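Long-range contacts in putative invasin (Yersinia pseudotuberculosis IP 31758, PDB 5N40), which probably acts as an invasin-type adhesin in cell adhesion, with immunoglobulin-like domains followed by a C-type lectin-like adhesion domain: residues A[109-114]-A[126-131]; A[159-164]-A[194-199]; A[186-191]-A[212-217]. The protein carries 1 engineered substitution. All blocks are in the same frame, centred on the assembly; numbering follows the deposited sequence.

Interaction 1. Residues A[109-114]-A[126-131]; sequences TVLTDN and TVIAKY
Thr109 pairs with Ile128, Val110 with Val127 and Leu111 with Thr126, an antiparallel register in which the outer two pairs are hydrogen-bonded and the middle one is not. The short strands run 4.7 Å apart at closest approach, their directions differing by 157°.

Four backbone hydrogen bonds fix this register. Thr109 and Ile128 exchange two, from each N to the other's O, and Leu111 and Thr126 exchange two more; the shortest runs from Thr126 N to Leu111 O at 2.7 Å. Between them, two CA-H...O contacts fill the non-hydrogen-bonded site: Val127 CA lies 3.3 Å from Thr109 O, and Val110 CA approaches Thr126 O in the same way.

The apolar contact is small. Leu111 and Ile128, diagonal neighbours on one face of the sheet, cross obliquely and meet by their CD1 methyls, 4.0 Å apart. Leu111 CG is anti to the carbonyl carbon (chi1 -57°), which puts it beside the backbone N. Val110 and Val127 project from the other face, where their side chains lie against carbonyl oxygens of the opposite strand, Val127 CG1 4.0 Å from Thr109 O.

Two waters edge the ladder. One joins Thr109 OG1 (2.8 Å) to Ile128 O, to which it donates. The other lies 2.8 Å from Thr126 OG1 and gives a weak bond to Leu111 O; the same hydroxyl also hydrogen-bonds Thr185 OG1.

This is an edge-strand pairing in one sheet of the immunoglobulin-like beta sandwich. It joins strand 106-112, outermost in that antiparallel sheet, to strand 123-131, whose far side continues into strand 183-189 through a backbone bond between Val127 and Leu184. Val110 faces inward, onto Glu210 and Thr212 of strand 209-217 in the opposing sheet.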
loop_
_atom_site.group_PDB
_atom_site.type_symbol
_atom_site.label_atom_id
_atom_site.label_comp_id
_atom_site.label_asym_id
_atom_site.label_seq_id
_atom_site.Cartn_x
_atom_site.Cartn_y
_atom_site.Cartn_z
ATOM N N THR A 109 9.541 7.149 8.534
ATOM C CA THR A 109 9.585 5.759 8.959
ATOM C C THR A 109 8.284 5.095 8.533
ATOM O O THR A 109 7.213 5.694 8.655
ATOM C CB THR A 109 9.759 5.651 10.475
ATOM O OG1 THR A 109 10.926 6.377 10.880
ATOM C CG2 THR A 109 9.908 4.199 10.894
ATOM N N VAL A 110 8.376 3.856 8.046
ATOM C CA VAL A 110 7.206 3.117 7.580
ATOM C C VAL A 110 7.151 1.791 8.320
ATOM O O VAL A 110 8.096 0.997 8.248
ATOM C CB VAL A 110 7.234 2.888 6.061
ATOM C CG1 VAL A 110 5.937 2.239 5.596
ATOM C CG2 VAL A 110 7.446 4.203 5.338
ATOM N N LEU A 111 6.040 1.560 9.016
ATOM C CA LEU A 111 5.804 0.369 9.820
ATOM C C LEU A 111 4.571 -0.354 9.299
ATOM O O LEU A 111 3.563 0.278 8.967
ATOM C CB LEU A 111 5.590 0.738 11.291
ATOM C CG LEU A 111 6.716 1.521 11.971
ATOM C CD1 LEU A 111 6.363 1.860 13.404
ATOM C CD2 LEU A 111 8.025 0.753 11.916
ATOM N N THR A 112 4.640 -1.679 9.239
ATOM C CA THR A 112 3.467 -2.494 8.959
ATOM C C THR A 112 3.227 -3.425 10.137
ATOM O O THR A 112 4.183 -3.920 10.744
ATOM C CB THR A 112 3.634 -3.312 7.677
ATOM O OG1 THR A 112 4.834 -4.083 7.760
ATOM C CG2 THR A 112 3.690 -2.388 6.452
ATOM N N ASP A 113 1.954 -3.663 10.468
ATOM C CA ASP A 113 1.673 -4.524 11.617
ATOM C C ASP A 113 2.189 -5.939 11.367
ATOM O O ASP A 113 2.783 -6.557 12.259
ATOM C CB ASP A 113 0.176 -4.510 11.966
ATOM C CG ASP A 113 -0.718 -5.097 10.879
ATOM O OD1 ASP A 113 -0.408 -4.984 9.680
ATOM O OD2 ASP A 113 -1.773 -5.667 11.245
ATOM N N ASN A 114 1.990 -6.456 10.158
ATOM C CA ASN A 114 2.692 -7.646 9.689
ATOM C C ASN A 114 2.890 -7.482 8.195
ATOM O O ASN A 114 1.950 -7.106 7.486
ATOM C CB ASN A 114 1.917 -8.934 9.999
ATOM C CG ASN A 114 2.754 -10.190 9.773
ATOM O OD1 ASN A 114 3.466 -10.315 8.774
ATOM N ND2 ASN A 114 2.679 -11.121 10.718
ATOM N N THR A 126 1.724 2.289 8.619
ATOM C CA THR A 126 1.863 3.586 9.271
ATOM C C THR A 126 3.113 4.303 8.774
ATOM O O THR A 126 4.215 3.746 8.814
ATOM C CB THR A 126 1.930 3.430 10.793
ATOM O OG1 THR A 126 0.726 2.816 11.270
ATOM C CG2 THR A 126 2.116 4.778 11.470
ATOM N N VAL A 127 2.932 5.539 8.319
ATOM C CA VAL A 127 4.029 6.451 8.000
ATOM C C VAL A 127 4.195 7.408 9.167
ATOM O O VAL A 127 3.220 8.029 9.605
ATOM C CB VAL A 127 3.753 7.235 6.700
ATOM C CG1 VAL A 127 4.965 8.105 6.336
ATOM C CG2 VAL A 127 3.381 6.306 5.557
ATOM N N ILE A 128 5.425 7.545 9.661
ATOM C CA ILE A 128 5.751 8.507 10.705
ATOM C C ILE A 128 6.725 9.508 10.105
ATOM O O ILE A 128 7.778 9.116 9.586
ATOM C CB ILE A 128 6.371 7.845 11.944
ATOM C CG1 ILE A 128 5.479 6.715 12.459
ATOM C CG2 ILE A 128 6.631 8.904 13.029
ATOM C CD1 ILE A 128 6.111 5.897 13.559
ATOM N N ALA A 129 6.371 10.788 10.167
ATOM C CA ALA A 129 7.200 11.866 9.636
ATOM C C ALA A 129 7.759 12.683 10.792
ATOM O O ALA A 129 7.017 13.076 11.705
ATOM C CB ALA A 129 6.401 12.765 8.689
ATOM N N LYS A 130 9.062 12.920 10.757
ATOM C CA LYS A 130 9.729 13.806 11.693
ATOM C C LYS A 130 10.553 14.809 10.905
ATOM O O LYS A 130 11.088 14.493 9.837
ATOM C CB LYS A 130 10.623 13.028 12.657
ATOM C CG LYS A 130 9.841 12.030 13.509
ATOM C CD LYS A 130 10.744 11.113 14.288
ATOM C CE LYS A 130 9.933 10.142 15.136
ATOM N NZ LYS A 130 10.831 9.194 15.837
ATOM N N TYR A 131 10.669 16.016 11.444
ATOM C CA TYR A 131 11.489 17.018 10.781
ATOM C C TYR A 131 12.913 16.500 10.661
ATOM O O TYR A 131 13.462 15.907 11.597
ATOM C CB TYR A 131 11.454 18.342 11.538
ATOM C CG TYR A 131 10.082 18.965 11.563
ATOM C CD1 TYR A 131 9.419 19.274 10.382
ATOM C CD2 TYR A 131 9.438 19.226 12.755
ATOM C CE1 TYR A 131 8.153 19.823 10.391
ATOM C CE2 TYR A 131 8.176 19.787 12.776
ATOM C CZ TYR A 131 7.541 20.088 11.588
ATOM O OH TYR A 131 6.287 20.638 11.606
HETATM O O HOH W 1 10.675 9.140 11.032
HETATM O O HOH W 2 1.133 0.033 11.317
#

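Interaction 2. Residues A[159-164]-A[194-199]; sequences SSSGVV and IGVQTT
Ser161 and Ile194 bring the two backbones nearest, their CA atoms 5.4 Å apart, and from there the segments diverge, 58° between their end-to-end directions, until the CA atoms of Val164 and Thr198 are 7.9 Å apart.

Ser161 carries the nearer end. Its OG, anti to the backbone N (chi1 -165°), accepts a hydrogen bond from Ile194 N at 3.1 Å; the N-H...O angle of 146° shows an appreciable bend. Carbon neighbours crowd the same hydroxyl: Ser161 OG lies 3.5 Å from Val196 CG2 and at a similar distance from Ile194 CG1. Ser161 CB packs on both of these carbons. The serine thus meets both side chains while accepting one bent bond from a backbone N-H. Beyond it, Ile194 extends its CD1 methyl alongside Ser160, 3.8 Å from Ser160 OG.

The farther end is a second, separate patch. Val164 and Thr198 slide past each other in opposite directions, the CG2 methyl of Val164 doing all the touching: it lies 3.6 Å from Thr198 OG1 and 3.9 Å from Thr198 CG2. A water links the two segments, donating to Thr198 OG1 at 2.8 Å and, weakly, to Gly162 O.

The contact lays the loop after strand 142-151 against residues 194-198, which lead into and include part of strand 197-204, at one end of the immunoglobulin-like domain. Val158 of that loop also covers Ile194 and Val196, Val196 packs on Val150 of strand 142-151, and Thr198 is bonded through its backbone to Val214 of strand 209-217.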
loop_
_atom_site.group_PDB
_atom_site.type_symbol
_atom_site.label_atom_id
_atom_site.label_comp_id
_atom_site.label_asym_id
_atom_site.label_seq_id
_atom_site.Cartn_x
_atom_site.Cartn_y
_atom_site.Cartn_z
ATOM N N SER A 159 4.316 -8.517 -13.650
ATOM C CA SER A 159 3.570 -7.394 -14.198
ATOM C C SER A 159 2.092 -7.698 -14.400
ATOM O O SER A 159 1.367 -6.845 -14.921
ATOM C CB SER A 159 4.196 -6.959 -15.530
ATOM O OG SER A 159 4.027 -7.951 -16.527
ATOM N N SER A 160 1.618 -8.876 -13.990
ATOM C CA SER A 160 0.250 -9.301 -14.263
ATOM C C SER A 160 -0.593 -9.470 -13.003
ATOM O O SER A 160 -1.684 -10.047 -13.074
ATOM C CB SER A 160 0.259 -10.605 -15.065
ATOM O OG SER A 160 1.053 -11.588 -14.436
ATOM N N SER A 161 -0.129 -8.978 -11.861
ATOM C CA SER A 161 -0.916 -8.993 -10.643
ATOM C C SER A 161 -1.799 -7.745 -10.570
ATOM O O SER A 161 -1.568 -6.746 -11.255
ATOM C CB SER A 161 -0.008 -9.068 -9.418
ATOM O OG SER A 161 -0.754 -9.432 -8.271
ATOM N N GLY A 162 -2.811 -7.815 -9.714
ATOM C CA GLY A 162 -3.733 -6.710 -9.551
ATOM C C GLY A 162 -3.091 -5.511 -8.875
ATOM O O GLY A 162 -1.996 -5.575 -8.316
ATOM N N VAL A 163 -3.805 -4.387 -8.928
ATOM C CA VAL A 163 -3.329 -3.146 -8.317
ATOM C C VAL A 163 -3.593 -3.200 -6.817
ATOM O O VAL A 163 -4.726 -3.439 -6.382
ATOM C CB VAL A 163 -4.012 -1.928 -8.961
ATOM C CG1 VAL A 163 -3.512 -0.615 -8.345
ATOM C CG2 VAL A 163 -3.792 -1.923 -10.459
ATOM N N VAL A 164 -2.542 -2.982 -6.017
ATOM C CA VAL A 164 -2.693 -2.951 -4.567
ATOM C C VAL A 164 -3.591 -1.788 -4.168
ATOM O O VAL A 164 -3.545 -0.701 -4.760
ATOM C CB VAL A 164 -1.314 -2.861 -3.888
ATOM C CG1 VAL A 164 -1.437 -2.516 -2.403
ATOM C CG2 VAL A 164 -0.568 -4.174 -4.040
ATOM N N ILE A 194 -2.049 -11.982 -7.210
ATOM C CA ILE A 194 -1.790 -13.359 -7.610
ATOM C C ILE A 194 -0.668 -13.992 -6.781
ATOM O O ILE A 194 -0.149 -15.038 -7.146
ATOM C CB ILE A 194 -1.508 -13.459 -9.123
ATOM C CG1 ILE A 194 -0.216 -12.732 -9.524
ATOM C CG2 ILE A 194 -2.706 -12.905 -9.898
ATOM C CD1 ILE A 194 0.160 -12.932 -10.990
ATOM N N GLY A 195 -0.304 -13.378 -5.652
ATOM C CA GLY A 195 0.694 -13.940 -4.757
ATOM C C GLY A 195 2.048 -13.271 -4.864
ATOM O O GLY A 195 3.067 -13.932 -5.099
ATOM N N VAL A 196 2.076 -11.955 -4.675
ATOM C CA VAL A 196 3.276 -11.176 -4.937
ATOM C C VAL A 196 3.639 -10.324 -3.726
ATOM O O VAL A 196 2.805 -9.998 -2.875
ATOM C CB VAL A 196 3.122 -10.286 -6.195
ATOM C CG1 VAL A 196 2.949 -11.151 -7.427
ATOM C CG2 VAL A 196 1.942 -9.341 -6.061
ATOM N N GLN A 197 4.921 -9.964 -3.676
ATOM C CA GLN A 197 5.457 -8.996 -2.732
ATOM C C GLN A 197 5.550 -7.657 -3.449
ATOM O O GLN A 197 6.249 -7.543 -4.461
ATOM C CB GLN A 197 6.831 -9.438 -2.230
ATOM C CG GLN A 197 7.537 -8.455 -1.320
ATOM C CD GLN A 197 9.024 -8.726 -1.221
ATOM O OE1 GLN A 197 9.835 -8.105 -1.922
ATOM N NE2 GLN A 197 9.396 -9.634 -0.340
ATOM N N THR A 198 4.838 -6.661 -2.935
ATOM C CA THR A 198 4.778 -5.342 -3.547
ATOM C C THR A 198 5.552 -4.357 -2.685
ATOM O O THR A 198 5.340 -4.283 -1.471
ATOM C CB THR A 198 3.329 -4.881 -3.709
ATOM O OG1 THR A 198 2.611 -5.839 -4.500
ATOM C CG2 THR A 198 3.267 -3.503 -4.388
ATOM N N THR A 199 6.442 -3.598 -3.313
ATOM C CA THR A 199 7.154 -2.532 -2.622
ATOM C C THR A 199 6.359 -1.249 -2.805
ATOM O O THR A 199 6.198 -0.764 -3.930
ATOM C CB THR A 199 8.572 -2.375 -3.163
ATOM O OG1 THR A 199 9.285 -3.607 -3.009
ATOM C CG2 THR A 199 9.301 -1.264 -2.416
HETATM O O HOH W 3 1.072 -5.479 -6.776
#

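Interaction 3. Residues A[186-191]-A[212-217]; sequences VSVTDP and TNVTFN
Asp190 lies over one face of the Phe216 ring, meeting it mainly with its methylene. The CB is 3.7 Å from the ring centroid and 29° off the ring normal, a CH-pi contact displaced toward CG and CD1, each 3.4 Å away. Along that face the backbone of the same segment continues, with Asp190 N over the ring centre and Thr189 C offset toward the rim.

Asp190 CG is anti to its backbone N (chi1 -162°), and the carboxylate plane stands 79° from the ring, nearly perpendicular. OD2 passes beside Phe216 CB at 3.9 Å and accepts a hydrogen bond from a water 2.8 Å away, which also donates to Phe216 O. This water bridge between buried residues gives the carboxylate a polar partner and probably eases the cost of enclosing its charge.

The two strands belong to different sheets of an immunoglobulin-like beta sandwich: their axes come no closer than 8.8 Å, roughly a sheet-to-sheet spacing, so side chains span the gap where paired neighbours would use backbone bonds.

Val188 meets the phenylalanine at its far end. The two side chains cross at about a right angle, Val188 CG1 lying 4.0 Å from CZ, while Val188 O sits at the ring edge, near its plane, 3.3 Å from CZ. The same methyl looks across to Val214 CG2 at 4.5 Å, a looser contact. Ile123 covers both Val214 and Phe216 from strand 123-131, and Val188 packs further on Leu125 and Leu200.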
loop_
_atom_site.group_PDB
_atom_site.type_symbol
_atom_site.label_atom_id
_atom_site.label_comp_id
_atom_site.label_asym_id
_atom_site.label_seq_id
_atom_site.Cartn_x
_atom_site.Cartn_y
_atom_site.Cartn_z
ATOM N N VAL A 186 -2.909 3.688 7.159
ATOM C CA VAL A 186 -3.827 3.318 6.092
ATOM C C VAL A 186 -3.970 1.801 6.061
ATOM O O VAL A 186 -3.129 1.056 6.573
ATOM C CB VAL A 186 -3.361 3.841 4.716
ATOM C CG1 VAL A 186 -3.234 5.360 4.745
ATOM C CG2 VAL A 186 -2.040 3.203 4.304
ATOM N N SER A 187 -5.057 1.358 5.435
ATOM C CA SER A 187 -5.381 -0.054 5.295
ATOM C C SER A 187 -5.039 -0.510 3.882
ATOM O O SER A 187 -5.560 0.041 2.903
ATOM C CB SER A 187 -6.858 -0.292 5.598
ATOM O OG SER A 187 -7.161 -1.669 5.543
ATOM N N VAL A 188 -4.170 -1.515 3.780
ATOM C CA VAL A 188 -3.668 -2.015 2.503
ATOM C C VAL A 188 -4.260 -3.393 2.240
ATOM O O VAL A 188 -4.188 -4.276 3.102
ATOM C CB VAL A 188 -2.133 -2.090 2.490
ATOM C CG1 VAL A 188 -1.635 -2.455 1.096
ATOM C CG2 VAL A 188 -1.531 -0.773 2.954
ATOM N N THR A 189 -4.794 -3.590 1.032
ATOM C CA THR A 189 -5.356 -4.867 0.607
ATOM C C THR A 189 -4.915 -5.167 -0.821
ATOM O O THR A 189 -4.499 -4.279 -1.566
ATOM C CB THR A 189 -6.892 -4.879 0.674
ATOM O OG1 THR A 189 -7.412 -3.784 -0.091
ATOM C CG2 THR A 189 -7.387 -4.791 2.115
ATOM N N ASP A 190 -5.043 -6.436 -1.209
ATOM C CA ASP A 190 -4.630 -6.898 -2.537
ATOM C C ASP A 190 -5.679 -7.868 -3.072
ATOM O O ASP A 190 -5.382 -9.023 -3.385
ATOM C CB ASP A 190 -3.244 -7.541 -2.472
ATOM C CG ASP A 190 -2.569 -7.650 -3.830
ATOM O OD1 ASP A 190 -3.130 -7.159 -4.838
ATOM O OD2 ASP A 190 -1.473 -8.257 -3.896
ATOM N N PRO A 191 -6.929 -7.412 -3.205
ATOM C CA PRO A 191 -8.012 -8.338 -3.594
ATOM C C PRO A 191 -7.816 -8.990 -4.955
ATOM O O PRO A 191 -8.355 -10.082 -5.185
ATOM C CB PRO A 191 -9.260 -7.444 -3.571
ATOM C CG PRO A 191 -8.750 -6.052 -3.714
ATOM C CD PRO A 191 -7.422 -6.035 -3.023
ATOM N N THR A 212 8.473 0.235 1.912
ATOM C CA THR A 212 8.174 -0.946 2.710
ATOM C C THR A 212 7.556 -1.996 1.797
ATOM O O THR A 212 6.928 -1.666 0.789
ATOM C CB THR A 212 7.226 -0.629 3.880
ATOM O OG1 THR A 212 7.375 -1.608 4.915
ATOM C CG2 THR A 212 5.761 -0.587 3.424
ATOM N N ASN A 213 7.732 -3.263 2.161
ATOM C CA ASN A 213 7.204 -4.370 1.381
ATOM C C ASN A 213 5.939 -4.915 2.022
ATOM O O ASN A 213 5.856 -5.047 3.248
ATOM C CB ASN A 213 8.235 -5.493 1.250
ATOM C CG ASN A 213 9.392 -5.120 0.356
ATOM O OD1 ASN A 213 9.239 -4.346 -0.587
ATOM N ND2 ASN A 213 10.562 -5.669 0.647
ATOM N N VAL A 214 4.951 -5.216 1.188
ATOM C CA VAL A 214 3.747 -5.912 1.617
ATOM C C VAL A 214 3.548 -7.123 0.718
ATOM O O VAL A 214 3.724 -7.047 -0.504
ATOM C CB VAL A 214 2.510 -4.988 1.597
ATOM C CG1 VAL A 214 2.670 -3.876 2.642
ATOM C CG2 VAL A 214 2.286 -4.409 0.202
ATOM N N THR A 215 3.198 -8.249 1.329
ATOM C CA THR A 215 3.007 -9.500 0.615
ATOM C C THR A 215 1.625 -10.030 0.956
ATOM O O THR A 215 1.254 -10.077 2.130
ATOM C CB THR A 215 4.090 -10.515 0.996
ATOM O OG1 THR A 215 5.373 -9.985 0.646
ATOM C CG2 THR A 215 3.878 -11.853 0.288
ATOM N N PHE A 216 0.864 -10.404 -0.068
ATOM C CA PHE A 216 -0.462 -10.984 0.114
ATOM C C PHE A 216 -0.472 -12.356 -0.537
ATOM O O PHE A 216 -0.330 -12.475 -1.759
ATOM C CB PHE A 216 -1.554 -10.079 -0.464
ATOM C CG PHE A 216 -1.728 -8.782 0.284
ATOM C CD1 PHE A 216 -0.945 -7.664 -0.012
ATOM C CD2 PHE A 216 -2.660 -8.676 1.297
ATOM C CE1 PHE A 216 -1.124 -6.470 0.680
ATOM C CE2 PHE A 216 -2.827 -7.501 1.995
ATOM C CZ PHE A 216 -2.059 -6.387 1.681
ATOM N N ASN A 217 -0.637 -13.385 0.289
ATOM C CA ASN A 217 -0.579 -14.760 -0.182
ATOM C C ASN A 217 -1.794 -15.115 -1.019
ATOM O O ASN A 217 -2.923 -14.747 -0.690
ATOM C CB ASN A 217 -0.511 -15.715 1.003
ATOM C CG ASN A 217 0.704 -15.502 1.855
ATOM O OD1 ASN A 217 1.804 -15.285 1.347
ATOM N ND2 ASN A 217 0.523 -15.590 3.175
HETATM O O HOH W 4 -0.683 -10.974 -4.044
#

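In the fold
From the N terminus, interaction 1 comes first, closing the short excursion from strand 106-112 through strand 116-118 to strand 123-131, and it is complete before the others open. Interactions 2 and 3 cross: residues 186-191 lie between the two segments of interaction 2, and residues 194-199 between those of interaction 3. Interaction 2 ties the loop before strand 165-166 to strand 197-204; interaction 3 joins opposing sheets. They touch where Val164 CG1 meets Val188 CG1 at 3.5 Å, and where strand 197-204 pairs with strand 209-217. Thr112 CG2 packs on Val214 CG1 (4.2 Å), linking interactions 1 and 3, whereas interactions 1 and 2 do not touch, their nearest atoms being about 8 Å apart.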